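Long-range contacts in phosphoribosylaminoimidazole carboxylase (PDB 5C5D), which catalyses the reversible carboxylation of 5-aminoimidazole ribonucleotide (AIR) with CO2 to 4-carboxy-5-aminoimidazole ribonucleotide (CAIR) in de novo purine biosynthesis: residues 1-6 with 57-62; 12-17 with 63-68; 26-31 with 120-125; 37-42 with 69-74; 86-91 with 111-116. The protein carries 1 engineered substitution. One frame throughout, in Å; residues are numbered along the deposited sequence.

Followed from the N terminus, the chain illustrates how a parallel alpha/beta fold is tied together by contacts that cross and enclose one another. Contact 1 pairs the first strand with strand 60-65, closing a loop of 50 residues. Contact 2 starts within that loop, at helix 15-27, and ends just beyond it on the same strand 60-65, so the two cross. Contact 3 joins the end of helix 15-27 to helix 117-129; it crosses contacts 1 and 2 and encloses contacts 4 and 5. Contact 4, between loop 37-42 and the start of helix 72-79, also crosses contacts 1 and 2. Contact 5 follows in series, adding strand 112-113, an outermost strand of this chain's sheet.

Contact 1: 1-6 with 57-62; sequences MRPLVI and DRPKLY
R58 reaches over from residues 57-62 and lays its guanidinium between M1 and L4. CE of M1 covers one face, 3.6 Å from R58 NH1, and CB of L4 covers the opposite face, 3.5 Å from R58 NE. Both lie off the centre of the group. The N-H groups meanwhile serve the backbone: R58 NE donates to R2 O at 2.8 Å (151° at the hydrogen), and R58 NH2 gives that same oxygen a second, weak bond. R58 NH2 also reaches P3 O at 3.1 Å, from well above that carbonyl's plane. A salt bridge from NH2 to E31 further fixes the guanidinium.

Beyond this clasp the backbones pair as parallel strands. L4 N donates to P59 O (3.0 Å), L61 N to L4 O (3.0 Å) and I6 N to L61 O (2.8 Å), placing I6 beside Y62. Their side chains run side by side in the same direction, and chi2 of 86° carries I6 CD1 over the face of the Y62 ring, a CH-pi contact with 4.1 Å between CD1 and the ring centroid. The Y62 hydroxyl is bonded to E54.

I6, K60 and Y62 face helix 43-54, while V5 and L61 face F128 of helix 117-129. Strand 4-9 has strands 31-36 and 60-65 as neighbours, the 2-1-3 order of a parallel alpha/beta sheet with helices on both faces.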
# COMPACT_ATOMS: atom_id res chain seq x y z
N MET D 1 -4.96 38.61 27.15
CA MET D 1 -4.08 37.66 27.88
C MET D 1 -3.30 36.78 26.91
O MET D 1 -3.60 36.69 25.72
CB MET D 1 -4.90 36.78 28.84
CG MET D 1 -4.05 35.97 29.85
SD MET D 1 -5.01 35.09 31.09
CE MET D 1 -3.70 34.20 31.92
N ARG D 2 -2.28 36.14 27.46
CA ARG D 2 -1.31 35.38 26.70
C ARG D 2 -1.92 34.14 26.04
O ARG D 2 -2.96 33.65 26.46
CB ARG D 2 -0.16 34.97 27.62
CG ARG D 2 0.50 36.15 28.37
CD ARG D 2 1.13 37.17 27.42
NE ARG D 2 2.15 36.55 26.57
CZ ARG D 2 2.39 36.89 25.31
NH1 ARG D 2 1.71 37.86 24.71
NH2 ARG D 2 3.34 36.25 24.63
N PRO D 3 -1.27 33.64 25.00
CA PRO D 3 -1.76 32.43 24.35
C PRO D 3 -1.82 31.20 25.25
O PRO D 3 -1.13 31.14 26.27
CB PRO D 3 -0.76 32.22 23.21
CG PRO D 3 -0.30 33.63 22.86
CD PRO D 3 -0.20 34.29 24.22
N LEU D 4 -2.66 30.25 24.87
CA LEU D 4 -2.82 28.99 25.58
C LEU D 4 -2.96 27.87 24.55
O LEU D 4 -3.72 27.99 23.60
CB LEU D 4 -4.06 29.02 26.48
CG LEU D 4 -4.34 27.72 27.21
CD1 LEU D 4 -3.20 27.43 28.16
CD2 LEU D 4 -5.66 27.79 27.96
N VAL D 5 -2.26 26.76 24.75
CA VAL D 5 -2.43 25.60 23.92
C VAL D 5 -2.95 24.47 24.79
O VAL D 5 -2.33 24.13 25.79
CB VAL D 5 -1.12 25.14 23.27
CG1 VAL D 5 -1.32 23.84 22.50
CG2 VAL D 5 -0.58 26.21 22.33
N ILE D 6 -4.09 23.91 24.41
CA ILE D 6 -4.67 22.81 25.13
C ILE D 6 -4.26 21.56 24.38
O ILE D 6 -4.63 21.38 23.23
CB ILE D 6 -6.20 22.90 25.21
CG1 ILE D 6 -6.64 24.18 25.94
CG2 ILE D 6 -6.74 21.65 25.88
CD1 ILE D 6 -6.76 25.43 25.06
N ASP D 57 -11.11 34.25 27.48
CA ASP D 57 -10.77 35.30 26.53
C ASP D 57 -9.26 35.41 26.38
O ASP D 57 -8.63 36.31 26.94
CB ASP D 57 -11.37 36.63 26.98
CG ASP D 57 -11.03 37.80 26.03
OD1 ASP D 57 -10.80 37.57 24.81
OD2 ASP D 57 -11.00 38.94 26.52
N ARG D 58 -8.70 34.48 25.62
CA ARG D 58 -7.30 34.51 25.25
C ARG D 58 -7.15 33.69 23.99
O ARG D 58 -7.97 32.83 23.71
CB ARG D 58 -6.44 33.94 26.37
CG ARG D 58 -6.72 32.49 26.68
CD ARG D 58 -6.17 32.13 28.07
NE ARG D 58 -4.71 32.09 28.08
CZ ARG D 58 -3.96 31.61 29.08
NH1 ARG D 58 -4.51 31.13 30.19
NH2 ARG D 58 -2.63 31.60 28.94
N PRO D 59 -6.11 33.98 23.19
CA PRO D 59 -5.89 33.20 21.97
C PRO D 59 -5.57 31.77 22.31
O PRO D 59 -4.69 31.57 23.14
CB PRO D 59 -4.69 33.87 21.32
CG PRO D 59 -4.44 35.11 22.10
CD PRO D 59 -5.08 35.00 23.40
N LYS D 60 -6.27 30.81 21.71
CA LYS D 60 -5.99 29.43 22.04
C LYS D 60 -5.96 28.54 20.84
O LYS D 60 -6.59 28.82 19.82
CB LYS D 60 -7.01 28.91 23.04
CG LYS D 60 -8.43 28.91 22.64
CD LYS D 60 -9.27 28.94 23.95
CE LYS D 60 -10.52 29.72 23.78
NZ LYS D 60 -10.27 31.11 23.50
N LEU D 61 -5.20 27.47 20.99
CA LEU D 61 -5.16 26.38 20.03
C LEU D 61 -5.37 25.07 20.79
O LEU D 61 -5.00 24.97 21.95
CB LEU D 61 -3.84 26.33 19.27
CG LEU D 61 -3.59 27.47 18.30
CD1 LEU D 61 -2.18 27.37 17.79
CD2 LEU D 61 -4.58 27.48 17.14
N TYR D 62 -5.97 24.09 20.12
CA TYR D 62 -6.05 22.74 20.64
C TYR D 62 -5.18 21.85 19.80
O TYR D 62 -5.26 21.92 18.58
CB TYR D 62 -7.51 22.26 20.63
CG TYR D 62 -8.43 23.12 21.46
CD1 TYR D 62 -8.93 24.31 20.97
CD2 TYR D 62 -8.81 22.73 22.74
CE1 TYR D 62 -9.77 25.11 21.74
CE2 TYR D 62 -9.65 23.49 23.49
CZ TYR D 62 -10.14 24.68 22.99
OH TYR D 62 -10.98 25.49 23.74

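Contact 2: 12-17 with 63-68; sequences SSDMGH and ITIAGR
I65 presents its CG2 methyl to two side chains from residues 12-17, and their orientations differ. D14 and I65 lie alongside each other with their side chains running opposite ways, bringing D14 CB to 3.8 Å from I65 CG2. H17 instead crosses I65 obliquely: its CG is anti to the backbone N (chi1 -172°), and the ring carbon CD2 comes to 3.6 Å from the same CG2 methyl. One branch of a strand isoleucine therefore packs against two residues one helical turn apart.

The polar part of the contact runs through water. D14 OD2 accepts from a water at 2.9 Å. That water in turn accepts from G67 N, also at 2.9 Å. S11 N is a further donor, so OD2 is held by two, the water and this backbone N-H. H17 NE2 is bonded to the carbonyl of C87, which fixes the imidazole beside the strand. D14 and G67 both bind substrate, and the water bridge links these two parts of the site.

D14 occupies the N-cap position of helix 15-27, although its side chain makes no capping bond. I65 also packs on A18 and I21 of that helix and on I7 and M9 of strand 4-9. The contact thus lies where the C-terminal end of strand 60-65 meets the beginning of helix 15-27.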
# COMPACT_ATOMS: atom_id res chain seq x y z
N SER D 12 -4.45 8.07 28.34
CA SER D 12 -3.23 8.30 29.10
C SER D 12 -2.05 7.56 28.49
O SER D 12 -0.90 7.89 28.78
CB SER D 12 -3.41 7.88 30.56
OG SER D 12 -3.63 6.49 30.69
N SER D 13 -2.31 6.59 27.62
CA SER D 13 -1.22 5.85 27.00
C SER D 13 -0.42 6.75 26.07
O SER D 13 0.71 6.41 25.71
CB SER D 13 -1.75 4.63 26.24
OG SER D 13 -2.55 5.00 25.13
N ASP D 14 -1.02 7.90 25.68
CA ASP D 14 -0.37 8.87 24.80
C ASP D 14 0.46 9.93 25.52
O ASP D 14 0.93 10.87 24.88
CB ASP D 14 -1.41 9.64 23.94
CG ASP D 14 -2.40 8.73 23.19
OD1 ASP D 14 -1.93 7.83 22.48
OD2 ASP D 14 -3.65 9.00 23.25
N MET D 15 0.68 9.79 26.82
CA MET D 15 1.22 10.90 27.60
C MET D 15 2.63 11.27 27.14
O MET D 15 2.98 12.45 27.07
CB MET D 15 1.20 10.54 29.09
CG MET D 15 1.74 11.59 30.04
SD MET D 15 0.83 13.17 29.97
CE MET D 15 -0.77 12.66 30.57
N GLY D 16 3.43 10.28 26.77
CA GLY D 16 4.80 10.56 26.33
C GLY D 16 4.85 11.45 25.10
O GLY D 16 5.68 12.35 25.00
N HIS D 17 3.94 11.20 24.17
CA HIS D 17 3.79 11.99 22.96
C HIS D 17 3.35 13.41 23.29
O HIS D 17 3.93 14.39 22.82
CB HIS D 17 2.78 11.28 22.05
CG HIS D 17 2.65 11.86 20.69
ND1 HIS D 17 3.57 11.64 19.69
CD2 HIS D 17 1.67 12.62 20.13
CE1 HIS D 17 3.18 12.24 18.59
NE2 HIS D 17 2.02 12.84 18.82
N ILE D 63 -4.36 21.03 20.44
CA ILE D 63 -3.59 20.00 19.74
C ILE D 63 -4.17 18.67 20.22
O ILE D 63 -4.12 18.36 21.41
CB ILE D 63 -2.09 20.09 20.01
CG1 ILE D 63 -1.54 21.43 19.54
CG2 ILE D 63 -1.34 18.94 19.33
CD1 ILE D 63 -0.04 21.63 19.88
N THR D 64 -4.70 17.89 19.28
CA THR D 64 -5.43 16.68 19.60
C THR D 64 -4.68 15.43 19.19
O THR D 64 -4.19 15.30 18.09
CB THR D 64 -6.81 16.71 18.94
OG1 THR D 64 -6.62 17.06 17.55
CG2 THR D 64 -7.69 17.74 19.65
N ILE D 65 -4.55 14.54 20.17
CA ILE D 65 -3.75 13.32 20.04
C ILE D 65 -4.58 12.07 20.23
O ILE D 65 -5.05 11.83 21.32
CB ILE D 65 -2.65 13.29 21.11
CG1 ILE D 65 -1.75 14.52 20.98
CG2 ILE D 65 -1.79 12.05 20.98
CD1 ILE D 65 -0.91 14.73 22.25
N ALA D 66 -4.76 11.27 19.19
CA ALA D 66 -5.51 10.04 19.33
C ALA D 66 -4.94 8.99 18.40
O ALA D 66 -4.71 9.28 17.22
CB ALA D 66 -6.96 10.25 19.04
N GLY D 67 -4.71 7.80 18.94
CA GLY D 67 -4.21 6.71 18.14
C GLY D 67 -5.31 5.94 17.45
O GLY D 67 -6.50 6.25 17.57
N ARG D 68 -4.90 4.91 16.71
CA ARG D 68 -5.82 4.09 15.95
C ARG D 68 -6.65 4.99 15.08
O ARG D 68 -6.10 5.94 14.52
CB ARG D 68 -6.64 3.22 16.90
CG ARG D 68 -5.71 2.32 17.66
CD ARG D 68 -6.46 1.28 18.47
NE ARG D 68 -5.52 0.28 18.94
CZ ARG D 68 -5.85 -0.86 19.52
NH1 ARG D 68 -7.13 -1.15 19.72
NH2 ARG D 68 -4.90 -1.70 19.90
O HOH W 1 -5.55 7.52 21.70

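Contact 3: 26-31 with 120-125; sequences KTFGIE and AALLAA
A121 O accepts the backbone N-H of A125 at 2.9 Å, an ordinary bond of helix 117-129, and the same carbonyl comes within 4.0 Å of CE2 on the F28 ring. The helix thereby sets A121 and A125 one turn apart along the surface that receives this phenylalanine. Across the contact the interaction is apolar. A125 CB sits over one face of the F28 ring, 4.0 Å from its centroid and only 16° off the normal, a clear CH-pi contact. L122 crosses the phenylalanine at a slant, with its CD1 methyl 3.6 Å from F28 CZ at the far end of the ring. A121 CB lies near F28 CE2, and the backbone atoms CA and N of L122 also approach this carbon.

With F28 CG anti to its own carbonyl carbon (chi1 -63°), CG lies 3.9 Å from A125 CB. On the other face of the ring stands T27 OG1, whose polar partner is E24 O. A Schellman motif closes helix 15-27: G29 has positive phi, and G29 N donates to K26 O at 3.1 Å. The chain turns there, and I30 is brought against helix 117-129 with CD1 3.7 Å from A125 CB, so this one methyl group is touched by both F28 and I30.

The F28 ring also meets Y142, while A125 packs on I135 and V139. I30 reaches V5 of strand 4-9, and L122 touches S110 of the second subunit. The end of helix 15-27 is thus packed against helices 117-129 and 133-157 on one side of the sheet.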
# COMPACT_ATOMS: atom_id res chain seq x y z
N LYS D 26 7.17 24.83 25.79
CA LYS D 26 7.79 25.53 26.89
C LYS D 26 9.00 26.33 26.41
O LYS D 26 9.25 27.42 26.92
CB LYS D 26 8.21 24.55 27.98
CG LYS D 26 8.59 25.22 29.27
CD LYS D 26 8.61 24.24 30.41
CE LYS D 26 8.73 24.95 31.74
NZ LYS D 26 8.67 24.00 32.88
N THR D 27 9.72 25.81 25.42
CA THR D 27 10.87 26.51 24.87
C THR D 27 10.45 27.80 24.16
O THR D 27 11.21 28.77 24.15
CB THR D 27 11.67 25.64 23.87
OG1 THR D 27 10.90 25.42 22.69
CG2 THR D 27 12.01 24.30 24.48
N PHE D 28 9.24 27.83 23.59
CA PHE D 28 8.71 29.04 22.94
C PHE D 28 8.03 30.01 23.92
O PHE D 28 7.61 31.11 23.52
CB PHE D 28 7.69 28.68 21.85
CG PHE D 28 8.27 27.90 20.71
CD1 PHE D 28 9.21 28.46 19.88
CD2 PHE D 28 7.84 26.60 20.44
CE1 PHE D 28 9.74 27.74 18.83
CE2 PHE D 28 8.36 25.87 19.38
CZ PHE D 28 9.32 26.44 18.58
N GLY D 29 7.92 29.62 25.18
CA GLY D 29 7.32 30.46 26.19
C GLY D 29 5.80 30.49 26.14
O GLY D 29 5.15 31.48 26.53
N ILE D 30 5.22 29.39 25.68
CA ILE D 30 3.78 29.28 25.46
C ILE D 30 3.14 28.38 26.52
O ILE D 30 3.53 27.22 26.68
CB ILE D 30 3.46 28.74 24.04
CG1 ILE D 30 3.92 29.73 22.98
CG2 ILE D 30 1.97 28.44 23.89
CD1 ILE D 30 4.01 29.18 21.58
N GLU D 31 2.17 28.93 27.24
CA GLU D 31 1.47 28.15 28.25
C GLU D 31 0.70 27.02 27.59
O GLU D 31 0.05 27.23 26.55
CB GLU D 31 0.51 29.01 29.08
CG GLU D 31 -0.14 28.24 30.24
CD GLU D 31 -1.06 29.08 31.13
OE1 GLU D 31 -1.16 30.31 30.95
OE2 GLU D 31 -1.70 28.47 32.01
N ALA D 120 4.36 20.11 15.73
CA ALA D 120 3.04 20.58 16.15
C ALA D 120 3.22 21.81 17.05
O ALA D 120 2.48 22.81 16.97
CB ALA D 120 2.26 19.48 16.88
N ALA D 121 4.23 21.78 17.91
CA ALA D 121 4.53 22.94 18.77
C ALA D 121 4.98 24.14 17.96
O ALA D 121 4.56 25.26 18.22
CB ALA D 121 5.60 22.57 19.77
N LEU D 122 5.84 23.91 16.97
CA LEU D 122 6.32 25.00 16.13
C LEU D 122 5.19 25.62 15.32
O LEU D 122 5.11 26.85 15.22
CB LEU D 122 7.43 24.50 15.19
CG LEU D 122 8.07 25.52 14.24
CD1 LEU D 122 8.74 26.65 14.99
CD2 LEU D 122 9.05 24.81 13.31
N LEU D 123 4.31 24.78 14.78
CA LEU D 123 3.18 25.31 14.03
C LEU D 123 2.32 26.15 14.96
O LEU D 123 1.87 27.23 14.58
CB LEU D 123 2.33 24.20 13.41
CG LEU D 123 0.97 24.64 12.81
CD1 LEU D 123 1.15 25.60 11.67
CD2 LEU D 123 0.18 23.43 12.36
N ALA D 124 2.05 25.65 16.15
CA ALA D 124 1.24 26.43 17.09
C ALA D 124 1.90 27.80 17.33
O ALA D 124 1.24 28.86 17.31
CB ALA D 124 1.05 25.70 18.39
N ALA D 125 3.20 27.79 17.60
CA ALA D 125 3.90 29.03 17.86
C ALA D 125 3.79 29.96 16.66
O ALA D 125 3.59 31.17 16.82
CB ALA D 125 5.38 28.74 18.22

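Contact 4: 37-42 with 69-74; sequences GDAHKT and SNALSG. Engineered in segment 37-42: D38 (natural residue Ser).
A39 and H40 meet A71 and L72 in a buried van der Waals contact between the loop after strand 31-36 and the loop and first turn leading into helix 72-79. Both segments of this parallel alpha/beta fold carry substrate-binding residues: position 38, K41 and S69. A39 turns its CB toward L72 and comes to 4.0 Å from L72 CA. L72 CG is anti to its backbone N (chi1 -176°), and its CD1 lies 3.8 Å from G37 O.

In the second shell, T42 ties the first loop: T42 N donates to D38 O, and D38 N to T42 OG1 at 2.9 Å. D38 is an engineered aspartate in place of the natural serine; in this variant its OD2 accepts from H40 N, from above the carboxylate plane, and from K41 N (2.8 Å) on the anti lone pair, an Asx motif. Opposite, N70 OD1 accepts from S73 N at 3.0 Å and caps the first helical turn, while N70 ND2 donates in its amide plane to S73 OG at 2.8 Å. The fourth subunit comes close too: K41 NZ is bonded to its S107 O. Nearest of all across the contact, the H40 imidazole meets A71 obliquely, with A71 CB 3.3 Å from H40 NE2 and 3.4 Å from H40 CE1.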
# COMPACT_ATOMS: atom_id res chain seq x y z
N GLY D 37 -9.18 12.79 27.40
CA GLY D 37 -10.58 12.53 27.16
C GLY D 37 -10.77 11.91 25.80
O GLY D 37 -10.13 12.30 24.83
N ASP D 38 -11.67 10.93 25.76
CA ASP D 38 -11.94 10.16 24.57
C ASP D 38 -13.25 10.57 23.93
O ASP D 38 -14.27 10.74 24.60
CB ASP D 38 -11.96 8.67 24.89
CG ASP D 38 -12.14 7.83 23.66
OD1 ASP D 38 -11.18 7.70 22.85
OD2 ASP D 38 -13.27 7.36 23.45
N ALA D 39 -13.23 10.73 22.60
CA ALA D 39 -14.40 11.20 21.86
C ALA D 39 -15.59 10.26 21.94
O ALA D 39 -16.72 10.72 21.96
CB ALA D 39 -14.03 11.42 20.40
N HIS D 40 -15.35 8.96 21.94
CA HIS D 40 -16.46 7.99 21.85
C HIS D 40 -16.93 7.44 23.17
O HIS D 40 -18.10 7.11 23.31
CB HIS D 40 -16.05 6.84 20.95
CG HIS D 40 -15.86 7.27 19.53
ND1 HIS D 40 -15.14 6.54 18.62
CD2 HIS D 40 -16.31 8.37 18.89
CE1 HIS D 40 -15.17 7.17 17.46
NE2 HIS D 40 -15.88 8.28 17.59
N LYS D 41 -16.02 7.39 24.14
CA LYS D 41 -16.34 6.80 25.43
C LYS D 41 -16.66 7.85 26.49
O LYS D 41 -17.38 7.58 27.45
CB LYS D 41 -15.20 5.91 25.92
CG LYS D 41 -14.85 4.74 25.03
CD LYS D 41 -13.73 3.92 25.67
CE LYS D 41 -12.84 3.31 24.63
NZ LYS D 41 -11.66 2.72 25.29
N THR D 42 -16.12 9.07 26.33
CA THR D 42 -16.33 10.12 27.33
C THR D 42 -16.65 11.45 26.66
O THR D 42 -16.06 12.48 27.01
CB THR D 42 -15.10 10.29 28.25
OG1 THR D 42 -13.98 10.74 27.48
CG2 THR D 42 -14.69 8.97 28.89
N SER D 69 -7.93 4.71 14.92
CA SER D 69 -8.77 5.60 14.14
C SER D 69 -9.04 6.88 14.93
O SER D 69 -9.71 6.86 15.98
CB SER D 69 -10.07 4.90 13.78
OG SER D 69 -10.91 5.75 13.02
N ASN D 70 -8.50 7.98 14.44
CA ASN D 70 -8.60 9.24 15.14
C ASN D 70 -9.93 9.94 14.90
O ASN D 70 -10.12 10.58 13.86
CB ASN D 70 -7.46 10.15 14.70
CG ASN D 70 -7.53 11.54 15.32
OD1 ASN D 70 -8.34 11.82 16.21
ND2 ASN D 70 -6.66 12.42 14.84
N ALA D 71 -10.82 9.82 15.87
CA ALA D 71 -12.09 10.55 15.85
C ALA D 71 -12.00 11.81 16.71
O ALA D 71 -12.83 12.71 16.57
CB ALA D 71 -13.22 9.68 16.34
N LEU D 72 -11.01 11.90 17.59
CA LEU D 72 -10.93 13.05 18.52
C LEU D 72 -10.67 14.36 17.80
O LEU D 72 -11.29 15.37 18.13
CB LEU D 72 -9.82 12.81 19.53
CG LEU D 72 -9.66 13.87 20.62
CD1 LEU D 72 -10.86 13.95 21.53
CD2 LEU D 72 -8.43 13.54 21.45
N SER D 73 -9.77 14.36 16.83
CA SER D 73 -9.39 15.62 16.23
C SER D 73 -10.60 16.28 15.53
O SER D 73 -10.84 17.47 15.71
CB SER D 73 -8.21 15.46 15.26
OG SER D 73 -7.06 15.00 15.96
N GLY D 74 -11.37 15.52 14.76
CA GLY D 74 -12.56 16.07 14.14
C GLY D 74 -13.63 16.49 15.12
O GLY D 74 -14.33 17.47 14.89

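Contact 5: 86-91 with 111-116; sequences ACPPPS and PALVLE. With EDO (1,2-ethanediol), chain I.
A86 carries the direct hydrogen bonds between these segments with its backbone: A86 N donates to A112 O at 2.7 Å, and A86 O accepts from V114 N at 3.1 Å in a nearly straight bond (171°). This single parallel bridge, A86 beside L113, adds the last strand of the chain's parallel sheet. Weaker CH...O contacts extend it, among them C87 CA to V114 O at 3.4 Å.

The apolar contacts centre on L113. Its CG is anti to the backbone N (chi1 -180°), and its CD1 methyl lies 4.0 Å from A86 CB and 3.6 Å from P88 CD. The L113 side chain and the P88 ring cross at about a right angle. A86 CB also approaches P111 CB.

Beyond the bridge, where the two segments diverge, water takes over. One molecule donates to both P88 O and L115 O, 2.6 Å from each, a tight bridge between carbonyls that cannot bond each other. P88 lies near substrate-binding G67. Further along, a 1,2-ethanediol, probably from the crystallisation liquor, takes a bond from S91 N (3.1 Å to its O2) and gives one from O1 to P89 O.

A86 faces S73 of helix 72-79, while C87, A112 and V114 pack against helix 117-129, and L113 against helix 99-103. Strand 112-113 is outermost in this chain, with L113 making backbone bonds to the second subunit; E116, at the N-cap of helix 117-129, forms a salt bridge with R68 of the fifth subunit.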
# COMPACT_ATOMS: atom_id res chain seq x y z
N ALA D 86 -4.05 18.43 14.61
CA ALA D 86 -3.99 16.99 14.89
C ALA D 86 -2.55 16.54 14.87
O ALA D 86 -1.86 16.78 13.90
CB ALA D 86 -4.76 16.22 13.85
N CYS D 87 -2.12 15.84 15.91
CA CYS D 87 -0.78 15.28 15.95
C CYS D 87 -0.91 13.88 16.54
O CYS D 87 -0.71 13.68 17.74
CB CYS D 87 0.14 16.16 16.76
SG CYS D 87 1.86 15.58 16.72
N PRO D 88 -1.25 12.90 15.68
CA PRO D 88 -1.48 11.56 16.18
C PRO D 88 -0.16 10.91 16.59
O PRO D 88 0.90 11.29 16.05
CB PRO D 88 -2.14 10.85 15.01
CG PRO D 88 -1.60 11.54 13.80
CD PRO D 88 -1.50 13.00 14.23
N PRO D 89 -0.21 9.95 17.52
CA PRO D 89 0.99 9.21 17.87
C PRO D 89 1.41 8.35 16.70
O PRO D 89 0.59 8.00 15.86
CB PRO D 89 0.56 8.37 19.07
CG PRO D 89 -0.91 8.16 18.89
CD PRO D 89 -1.42 9.38 18.14
N PRO D 90 2.70 8.04 16.61
CA PRO D 90 3.11 7.25 15.45
C PRO D 90 2.71 5.79 15.61
O PRO D 90 2.66 5.27 16.72
CB PRO D 90 4.62 7.43 15.43
CG PRO D 90 4.98 7.68 16.86
CD PRO D 90 3.85 8.52 17.39
N SER D 91 2.40 5.15 14.49
CA SER D 91 2.10 3.74 14.51
C SER D 91 2.58 3.11 13.24
O SER D 91 2.49 3.73 12.18
CB SER D 91 0.60 3.47 14.63
OG SER D 91 0.39 2.07 14.52
N PRO D 111 -8.92 20.43 10.94
CA PRO D 111 -7.71 20.39 11.77
C PRO D 111 -6.46 20.38 10.92
O PRO D 111 -6.45 19.75 9.87
CB PRO D 111 -7.87 19.09 12.55
CG PRO D 111 -8.76 18.26 11.69
CD PRO D 111 -9.69 19.18 11.05
N ALA D 112 -5.43 21.10 11.35
CA ALA D 112 -4.10 21.06 10.74
C ALA D 112 -3.40 19.76 11.11
O ALA D 112 -3.17 19.52 12.28
CB ALA D 112 -3.29 22.22 11.24
N LEU D 113 -3.03 18.93 10.13
CA LEU D 113 -2.31 17.71 10.46
C LEU D 113 -0.80 17.93 10.41
O LEU D 113 -0.27 18.49 9.43
CB LEU D 113 -2.68 16.61 9.49
CG LEU D 113 -2.02 15.25 9.71
CD1 LEU D 113 -2.26 14.66 11.11
CD2 LEU D 113 -2.55 14.33 8.62
N VAL D 114 -0.12 17.53 11.49
CA VAL D 114 1.35 17.57 11.56
C VAL D 114 1.82 16.29 12.22
O VAL D 114 1.27 15.89 13.25
CB VAL D 114 1.83 18.77 12.37
CG1 VAL D 114 3.33 18.79 12.51
CG2 VAL D 114 1.41 20.05 11.69
N LEU D 115 2.83 15.64 11.65
CA LEU D 115 3.26 14.37 12.22
C LEU D 115 4.14 14.45 13.45
O LEU D 115 3.96 13.68 14.39
CB LEU D 115 4.01 13.56 11.17
CG LEU D 115 3.19 13.01 10.02
CD1 LEU D 115 4.05 12.04 9.24
CD2 LEU D 115 1.94 12.33 10.53
N GLU D 116 5.15 15.31 13.42
CA GLU D 116 6.10 15.31 14.50
C GLU D 116 5.66 16.23 15.63
O GLU D 116 5.31 17.38 15.40
CB GLU D 116 7.46 15.77 14.00
CG GLU D 116 8.18 14.84 13.03
CD GLU D 116 8.72 13.60 13.68
OE1 GLU D 116 8.93 13.63 14.90
OE2 GLU D 116 8.93 12.59 12.96
C1 EDO I . -0.22 7.18 12.18
O1 EDO I . 0.13 8.43 12.75
C2 EDO I . 0.94 6.78 11.31
O2 EDO I . 2.17 6.96 12.03
O HOH W 2 3.20 11.18 14.76